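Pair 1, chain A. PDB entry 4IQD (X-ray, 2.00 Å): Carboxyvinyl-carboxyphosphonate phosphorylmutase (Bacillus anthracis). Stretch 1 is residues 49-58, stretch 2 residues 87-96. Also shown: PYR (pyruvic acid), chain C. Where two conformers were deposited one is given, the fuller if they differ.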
# COMPACT_ATOMS: atom_id res chain seq x y z
N GLY A 49 0.32 -16.92 10.27
CA GLY A 49 0.72 -17.41 11.58
C GLY A 49 1.92 -16.73 12.20
O GLY A 49 2.53 -17.26 13.13
N PHE A 50 2.27 -15.55 11.70
CA PHE A 50 3.37 -14.80 12.27
C PHE A 50 2.87 -13.95 13.43
O PHE A 50 1.74 -13.48 13.42
CB PHE A 50 4.05 -13.96 11.20
CG PHE A 50 4.66 -14.77 10.10
CD1 PHE A 50 5.89 -15.38 10.27
CD2 PHE A 50 3.99 -14.94 8.89
CE1 PHE A 50 6.45 -16.14 9.25
CE2 PHE A 50 4.55 -15.70 7.88
CZ PHE A 50 5.78 -16.29 8.06
N LEU A 51 3.73 -13.77 14.44
CA LEU A 51 3.31 -13.21 15.72
C LEU A 51 3.85 -11.80 15.96
O LEU A 51 3.64 -11.22 17.03
CB LEU A 51 3.75 -14.12 16.85
CG LEU A 51 3.31 -15.58 16.72
CD1 LEU A 51 3.83 -16.39 17.90
CD2 LEU A 51 1.80 -15.68 16.61
N ALA A 52 4.54 -11.27 14.97
CA ALA A 52 5.09 -9.93 15.05
C ALA A 52 5.31 -9.46 13.63
O ALA A 52 5.44 -10.28 12.72
CB ALA A 52 6.40 -9.94 15.82
N LEU A 53 5.31 -8.15 13.42
CA LEU A 53 5.43 -7.60 12.08
C LEU A 53 6.51 -6.54 12.04
O LEU A 53 6.87 -5.98 13.06
CB LEU A 53 4.11 -6.99 11.63
CG LEU A 53 2.93 -7.94 11.43
CD1 LEU A 53 1.71 -7.14 11.03
CD2 LEU A 53 3.25 -8.99 10.39
N TYR A 54 7.02 -6.28 10.84
CA TYR A 54 8.09 -5.32 10.66
C TYR A 54 7.70 -4.27 9.63
O TYR A 54 7.19 -4.58 8.57
CB TYR A 54 9.37 -6.04 10.21
CG TYR A 54 10.60 -5.17 10.13
CD1 TYR A 54 11.22 -4.69 11.28
CD2 TYR A 54 11.17 -4.86 8.90
CE1 TYR A 54 12.35 -3.90 11.20
CE2 TYR A 54 12.31 -4.08 8.82
CZ TYR A 54 12.90 -3.60 9.97
OH TYR A 54 14.03 -2.82 9.90
N LEU A 55 7.95 -3.01 9.97
CA LEU A 55 7.77 -1.93 9.01
C LEU A 55 9.13 -1.37 8.63
O LEU A 55 9.77 -0.68 9.43
CB LEU A 55 6.88 -0.84 9.58
CG LEU A 55 6.54 0.29 8.60
CD1 LEU A 55 5.80 -0.27 7.39
CD2 LEU A 55 5.72 1.37 9.29
N SER A 56 9.59 -1.68 7.42
CA SER A 56 10.90 -1.23 6.96
C SER A 56 10.79 0.06 6.17
O SER A 56 9.85 0.25 5.40
CB SER A 56 11.56 -2.30 6.10
OG SER A 56 11.67 -1.87 4.75
N GLY A 57 11.75 0.95 6.36
CA GLY A 57 11.77 2.21 5.63
C GLY A 57 11.85 1.94 4.14
O GLY A 57 11.22 2.62 3.33
N ALA A 58 12.63 0.92 3.79
CA ALA A 58 12.82 0.53 2.40
C ALA A 58 11.50 0.21 1.73
O ALA A 58 11.14 0.81 0.72
CB ALA A 58 13.76 -0.66 2.32
N ALA A 87 -4.99 -3.13 12.19
CA ALA A 87 -5.50 -4.21 11.36
C ALA A 87 -5.31 -5.59 11.98
O ALA A 87 -6.11 -6.49 11.73
CB ALA A 87 -4.85 -4.15 9.98
N THR A 88 -4.27 -5.75 12.79
CA THR A 88 -3.85 -7.08 13.21
C THR A 88 -3.83 -7.28 14.72
O THR A 88 -4.04 -8.40 15.20
CB THR A 88 -2.45 -7.39 12.68
OG1 THR A 88 -1.52 -6.44 13.23
CG2 THR A 88 -2.42 -7.29 11.16
N ASP A 89 -3.57 -6.20 15.45
CA ASP A 89 -3.34 -6.26 16.90
C ASP A 89 -2.08 -7.09 17.22
O ASP A 89 -2.02 -7.80 18.23
CB ASP A 89 -4.56 -6.80 17.66
CG ASP A 89 -4.50 -6.52 19.15
OD1 ASP A 89 -4.36 -5.34 19.53
OD2 ASP A 89 -4.59 -7.49 19.93
N LEU A 90 -1.09 -6.99 16.34
CA LEU A 90 0.20 -7.65 16.55
C LEU A 90 1.29 -6.65 16.91
O LEU A 90 1.23 -5.50 16.50
CB LEU A 90 0.62 -8.40 15.29
CG LEU A 90 -0.04 -9.75 15.01
CD1 LEU A 90 0.56 -10.36 13.76
CD2 LEU A 90 0.13 -10.66 16.20
N PRO A 91 2.29 -7.10 17.68
CA PRO A 91 3.46 -6.26 17.97
C PRO A 91 4.18 -5.93 16.67
O PRO A 91 4.46 -6.82 15.88
CB PRO A 91 4.34 -7.17 18.83
CG PRO A 91 3.42 -8.21 19.37
CD PRO A 91 2.40 -8.43 18.31
N VAL A 92 4.46 -4.65 16.46
CA VAL A 92 5.13 -4.22 15.25
C VAL A 92 6.41 -3.47 15.58
O VAL A 92 6.40 -2.51 16.34
CB VAL A 92 4.22 -3.33 14.40
CG1 VAL A 92 4.99 -2.75 13.23
CG2 VAL A 92 3.02 -4.12 13.91
N LEU A 93 7.52 -3.95 15.02
CA LEU A 93 8.80 -3.28 15.10
C LEU A 93 8.96 -2.34 13.92
O LEU A 93 8.89 -2.75 12.76
CB LEU A 93 9.94 -4.30 15.10
CG LEU A 93 11.37 -3.82 14.88
CD1 LEU A 93 11.85 -2.91 16.01
CD2 LEU A 93 12.29 -5.03 14.74
N VAL A 94 9.16 -1.06 14.22
CA VAL A 94 9.24 -0.05 13.19
C VAL A 94 10.65 0.50 13.03
O VAL A 94 11.25 0.98 13.99
CB VAL A 94 8.28 1.11 13.48
CG1 VAL A 94 8.48 2.23 12.48
CG2 VAL A 94 6.85 0.62 13.48
N ASP A 95 11.17 0.41 11.82
CA ASP A 95 12.44 1.03 11.47
C ASP A 95 12.26 2.54 11.46
O ASP A 95 11.63 3.09 10.56
CB ASP A 95 12.89 0.54 10.10
CG ASP A 95 14.16 1.22 9.62
OD1 ASP A 95 14.88 1.81 10.44
OD2 ASP A 95 14.45 1.15 8.40
N ILE A 96 12.83 3.22 12.45
CA ILE A 96 12.74 4.67 12.51
C ILE A 96 14.03 5.37 12.07
O ILE A 96 14.26 6.52 12.42
CB ILE A 96 12.32 5.16 13.91
CG1 ILE A 96 13.40 4.85 14.94
CG2 ILE A 96 10.99 4.54 14.31
CD1 ILE A 96 13.26 5.64 16.22
C PYR C . 15.53 -2.49 5.61
O PYR C . 14.44 -2.77 4.95
OXT PYR C . 15.44 -1.89 6.77
CA PYR C . 16.77 -2.83 5.07
O3 PYR C . 17.88 -2.48 5.66
CB PYR C . 16.83 -3.62 3.79

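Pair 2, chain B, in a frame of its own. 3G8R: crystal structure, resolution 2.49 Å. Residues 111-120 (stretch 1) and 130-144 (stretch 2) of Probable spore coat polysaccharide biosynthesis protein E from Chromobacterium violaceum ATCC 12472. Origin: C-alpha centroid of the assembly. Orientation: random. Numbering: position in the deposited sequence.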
# COMPACT_ATOMS: atom_id res chain seq x y z
N GLY B 111 30.24 4.89 -20.36
CA GLY B 111 28.95 5.44 -20.83
C GLY B 111 27.76 4.79 -20.13
O GLY B 111 26.72 4.51 -20.75
N ILE B 112 27.92 4.54 -18.84
CA ILE B 112 26.83 4.10 -17.98
C ILE B 112 25.88 5.28 -17.82
O ILE B 112 26.33 6.40 -17.70
CB ILE B 112 27.38 3.60 -16.63
CG1 ILE B 112 27.90 2.17 -16.80
CG2 ILE B 112 26.30 3.66 -15.55
CD1 ILE B 112 29.20 1.91 -16.12
N GLU B 113 24.57 5.01 -17.83
CA GLU B 113 23.53 6.04 -17.83
C GLU B 113 23.18 6.57 -16.45
O GLU B 113 22.79 7.74 -16.35
CB GLU B 113 22.25 5.52 -18.48
CG GLU B 113 22.42 5.04 -19.92
CD GLU B 113 21.24 4.20 -20.42
OE1 GLU B 113 20.10 4.75 -20.48
OE2 GLU B 113 21.46 3.00 -20.73
N ILE B 114 23.30 5.74 -15.41
CA ILE B 114 22.86 6.07 -14.03
C ILE B 114 23.81 5.63 -12.87
O ILE B 114 24.53 4.61 -12.96
CB ILE B 114 21.44 5.49 -13.79
CG1 ILE B 114 20.42 6.10 -14.76
CG2 ILE B 114 21.01 5.64 -12.32
CD1 ILE B 114 19.01 5.44 -14.76
N ILE B 115 23.81 6.39 -11.78
CA ILE B 115 24.64 6.10 -10.61
C ILE B 115 23.83 5.63 -9.40
O ILE B 115 23.04 6.39 -8.87
CB ILE B 115 25.50 7.33 -10.20
CG1 ILE B 115 26.56 7.61 -11.27
CG2 ILE B 115 26.19 7.11 -8.83
CD1 ILE B 115 27.10 9.03 -11.27
N LYS B 116 24.01 4.39 -8.96
CA LYS B 116 23.43 4.05 -7.66
C LYS B 116 24.42 4.40 -6.58
O LYS B 116 25.60 4.14 -6.73
CB LYS B 116 23.03 2.58 -7.52
CG LYS B 116 21.63 2.42 -6.97
CD LYS B 116 21.52 2.30 -5.45
CE LYS B 116 21.71 0.84 -5.01
NZ LYS B 116 20.89 0.46 -3.79
N ILE B 117 23.94 5.00 -5.52
CA ILE B 117 24.72 5.08 -4.31
C ILE B 117 24.30 3.97 -3.34
O ILE B 117 23.13 3.89 -2.94
CB ILE B 117 24.48 6.43 -3.64
CG1 ILE B 117 24.95 7.54 -4.57
CG2 ILE B 117 25.15 6.51 -2.25
CD1 ILE B 117 24.78 8.94 -3.98
N ALA B 118 25.22 3.12 -2.93
CA ALA B 118 24.91 2.12 -1.92
C ALA B 118 24.66 2.76 -0.55
O ALA B 118 25.13 3.86 -0.26
CB ALA B 118 26.02 1.11 -1.82
N SER B 119 23.95 2.06 0.31
CA SER B 119 23.60 2.59 1.62
C SER B 119 24.83 2.83 2.46
O SER B 119 24.80 3.67 3.34
CB SER B 119 22.68 1.62 2.36
OG SER B 119 22.18 0.64 1.47
N CYS B 120 25.88 2.06 2.20
CA CYS B 120 27.13 2.14 2.98
C CYS B 120 27.90 3.39 2.62
O CYS B 120 28.53 4.03 3.49
CB CYS B 120 28.00 0.90 2.75
SG CYS B 120 28.38 0.58 1.01
N ARG B 130 32.46 13.62 -5.51
CA ARG B 130 32.85 13.13 -6.84
C ARG B 130 31.67 12.86 -7.73
O ARG B 130 31.78 13.07 -8.95
CB ARG B 130 33.75 11.90 -6.83
CG ARG B 130 35.05 12.14 -7.63
CD ARG B 130 35.08 11.76 -9.14
NE ARG B 130 34.09 12.42 -9.99
CZ ARG B 130 33.96 12.22 -11.31
NH1 ARG B 130 34.79 11.40 -11.96
NH2 ARG B 130 32.99 12.83 -11.98
N ILE B 131 30.57 12.39 -7.14
CA ILE B 131 29.37 12.04 -7.91
C ILE B 131 28.64 13.30 -8.34
O ILE B 131 28.13 13.40 -9.46
CB ILE B 131 28.44 11.14 -7.08
CG1 ILE B 131 29.07 9.75 -6.90
CG2 ILE B 131 27.09 11.04 -7.73
CD1 ILE B 131 28.35 8.79 -5.93
N ALA B 132 28.58 14.26 -7.43
CA ALA B 132 27.90 15.53 -7.68
C ALA B 132 28.49 16.23 -8.89
O ALA B 132 27.78 16.82 -9.66
CB ALA B 132 27.98 16.42 -6.47
N ARG B 133 29.80 16.17 -9.04
CA ARG B 133 30.41 16.81 -10.19
C ARG B 133 30.22 15.98 -11.46
O ARG B 133 30.88 16.21 -12.45
CB ARG B 133 31.86 17.23 -9.91
CG ARG B 133 32.93 16.17 -10.00
CD ARG B 133 34.34 16.84 -9.99
NE ARG B 133 34.78 17.19 -8.63
CZ ARG B 133 35.71 16.53 -7.94
NH1 ARG B 133 36.33 15.47 -8.48
NH2 ARG B 133 36.02 16.92 -6.71
N SER B 134 29.29 15.03 -11.43
CA SER B 134 28.98 14.22 -12.60
C SER B 134 27.70 14.79 -13.17
O SER B 134 27.16 15.73 -12.60
CB SER B 134 28.78 12.77 -12.18
OG SER B 134 29.02 11.90 -13.26
N ASP B 135 27.19 14.26 -14.28
CA ASP B 135 25.95 14.82 -14.84
C ASP B 135 24.86 13.77 -15.19
O ASP B 135 24.01 13.94 -16.08
CB ASP B 135 26.25 15.82 -15.98
CG ASP B 135 26.68 17.24 -15.45
OD1 ASP B 135 26.01 17.79 -14.54
OD2 ASP B 135 27.68 17.81 -15.96
N LYS B 136 24.89 12.69 -14.42
CA LYS B 136 23.92 11.61 -14.57
C LYS B 136 22.96 11.57 -13.39
O LYS B 136 23.29 12.01 -12.28
CB LYS B 136 24.67 10.28 -14.68
CG LYS B 136 25.66 10.32 -15.79
CD LYS B 136 27.01 9.79 -15.36
CE LYS B 136 27.32 8.48 -16.05
NZ LYS B 136 27.15 8.61 -17.53
N PRO B 137 21.77 11.02 -13.62
CA PRO B 137 20.77 10.78 -12.58
C PRO B 137 21.33 9.95 -11.42
O PRO B 137 22.28 9.19 -11.60
CB PRO B 137 19.72 9.98 -13.33
CG PRO B 137 19.85 10.43 -14.73
CD PRO B 137 21.29 10.61 -14.95
N VAL B 138 20.73 10.09 -10.24
CA VAL B 138 21.25 9.39 -9.06
C VAL B 138 20.15 8.65 -8.32
O VAL B 138 19.01 9.14 -8.16
CB VAL B 138 22.03 10.33 -8.10
CG1 VAL B 138 22.43 9.61 -6.82
CG2 VAL B 138 23.27 10.86 -8.77
N VAL B 139 20.51 7.46 -7.87
CA VAL B 139 19.63 6.59 -7.14
C VAL B 139 20.37 6.23 -5.85
O VAL B 139 21.45 5.62 -5.88
CB VAL B 139 19.39 5.34 -7.96
CG1 VAL B 139 18.46 4.44 -7.25
CG2 VAL B 139 18.84 5.70 -9.32
N ALA B 140 19.79 6.61 -4.72
CA ALA B 140 20.51 6.53 -3.48
C ALA B 140 19.79 5.62 -2.50
O ALA B 140 18.59 5.69 -2.33
CB ALA B 140 20.66 7.92 -2.90
N SER B 141 20.51 4.72 -1.88
CA SER B 141 19.81 3.86 -0.94
C SER B 141 20.11 4.35 0.43
O SER B 141 21.20 4.86 0.67
CB SER B 141 20.22 2.41 -1.09
OG SER B 141 19.47 1.85 -2.11
N THR B 142 19.18 4.13 1.34
CA THR B 142 19.19 4.83 2.62
C THR B 142 19.12 3.89 3.88
O THR B 142 18.91 4.37 4.99
CB THR B 142 18.03 5.85 2.59
OG1 THR B 142 17.60 6.12 3.92
CG2 THR B 142 16.84 5.27 1.88
N ALA B 143 19.33 2.59 3.74
CA ALA B 143 19.34 1.71 4.92
C ALA B 143 20.09 2.28 6.14
O ALA B 143 21.25 2.62 6.07
CB ALA B 143 19.89 0.36 4.57
N GLY B 144 19.41 2.38 7.27
CA GLY B 144 20.03 2.91 8.48
C GLY B 144 20.64 4.30 8.33
O GLY B 144 21.58 4.63 9.06

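Both pairs join two neighbouring parallel strands. The strand directions differ by 18° in pair 1 and 13° in pair 2, with closest approaches of 4.6 and 4.5 Å. The 14 central residues superpose with an RMSD of 0.4 Å.

The same four-rung ladder of backbone hydrogen bonds holds each pair. In pair 1, L53(A) N donates to P91(A) O at 2.9 Å, and L93(A) N to L53(A) O at 2.9 Å. L55(A) N then donates to L93(A) O at 3.0 Å, and D95(A) N to L55(A) O at 3.0 Å. In pair 2 the matching bonds run from I115(B) N to P137(B) O at 3.2 Å, V139(B) N to I115(B) O at 2.9 Å, I117(B) N to V139(B) O at 2.6 Å, and S141(B) N to I117(B) O at 2.9 Å. Bonding alternates from one neighbour to the next, as parallel strands require.

Glycine and proline recur at matched positions before the strands. G49(A) matches G111(B); each ends a helix with positive phi in a Schellman motif. P91(A) matches P137(B), and the prolines overlay closely. Each directs its carbonyl to the first rung.

One sheet face carries L53(A), L55(A), V92(A) and V94(A) in pair 1. Its counterparts are I115(B), I117(B), V138(B) and A140(B). L53(A) CB lies 3.8 Å from V92(A) CG2, and L55(A) CB lies 4.2 Å from V94(A) CG2. In pair 2 the smaller A140(B) still meets its neighbour, with I117(B) CB 4.2 Å from A140(B) CB. I117(B) also reaches diagonally, its CD1 3.7 Å from V138(B) CG1. I131(B), from the preceding helix, adds its CD1 at 4.0 Å from I115(B) CG2 and 3.9 Å from I117(B) CG1.

L90(A) and K136(B) both point toward the opposite stretch but use different chemistry. L90(A) packs its CD1 4.1 Å from L53(A) CG. K136(B) lays its CD 4.2 Å from I115(B) CD1 and ends in a charge. Its NZ donates to I112(B) O at a very short 2.4 Å, but the position of that oxygen is less certain.

The other face pairs Y54(A) with L93(A), and K116(B) with V139(B). Y54(A) CD1 sits 3.6 Å from L93(A) CD2. The aliphatic part of K116(B) serves likewise, with CG 3.8 Å from V139(B) CG1. I114(B), matching the small A52(A), adds its CG2 at 3.7 Å from V139(B) CG2.

The side chains also differ at the C-terminal ends. D95(A) and S141(B) match and both point toward the other stretch. D95(A) OD2 accepts a weak hydrogen bond from G57(A) N at 3.4 Å. S141(B) OG instead accepts one from K116(B) NZ at 2.6 Å. At the position of G57(A), S119(B) packs its CB 3.8 Å from A143(B) CB. Pair 1 also meets pyruvate here: S56(A) OG donates to PYR O at 2.9 Å. Its counterpart A118(B) has no hydroxyl.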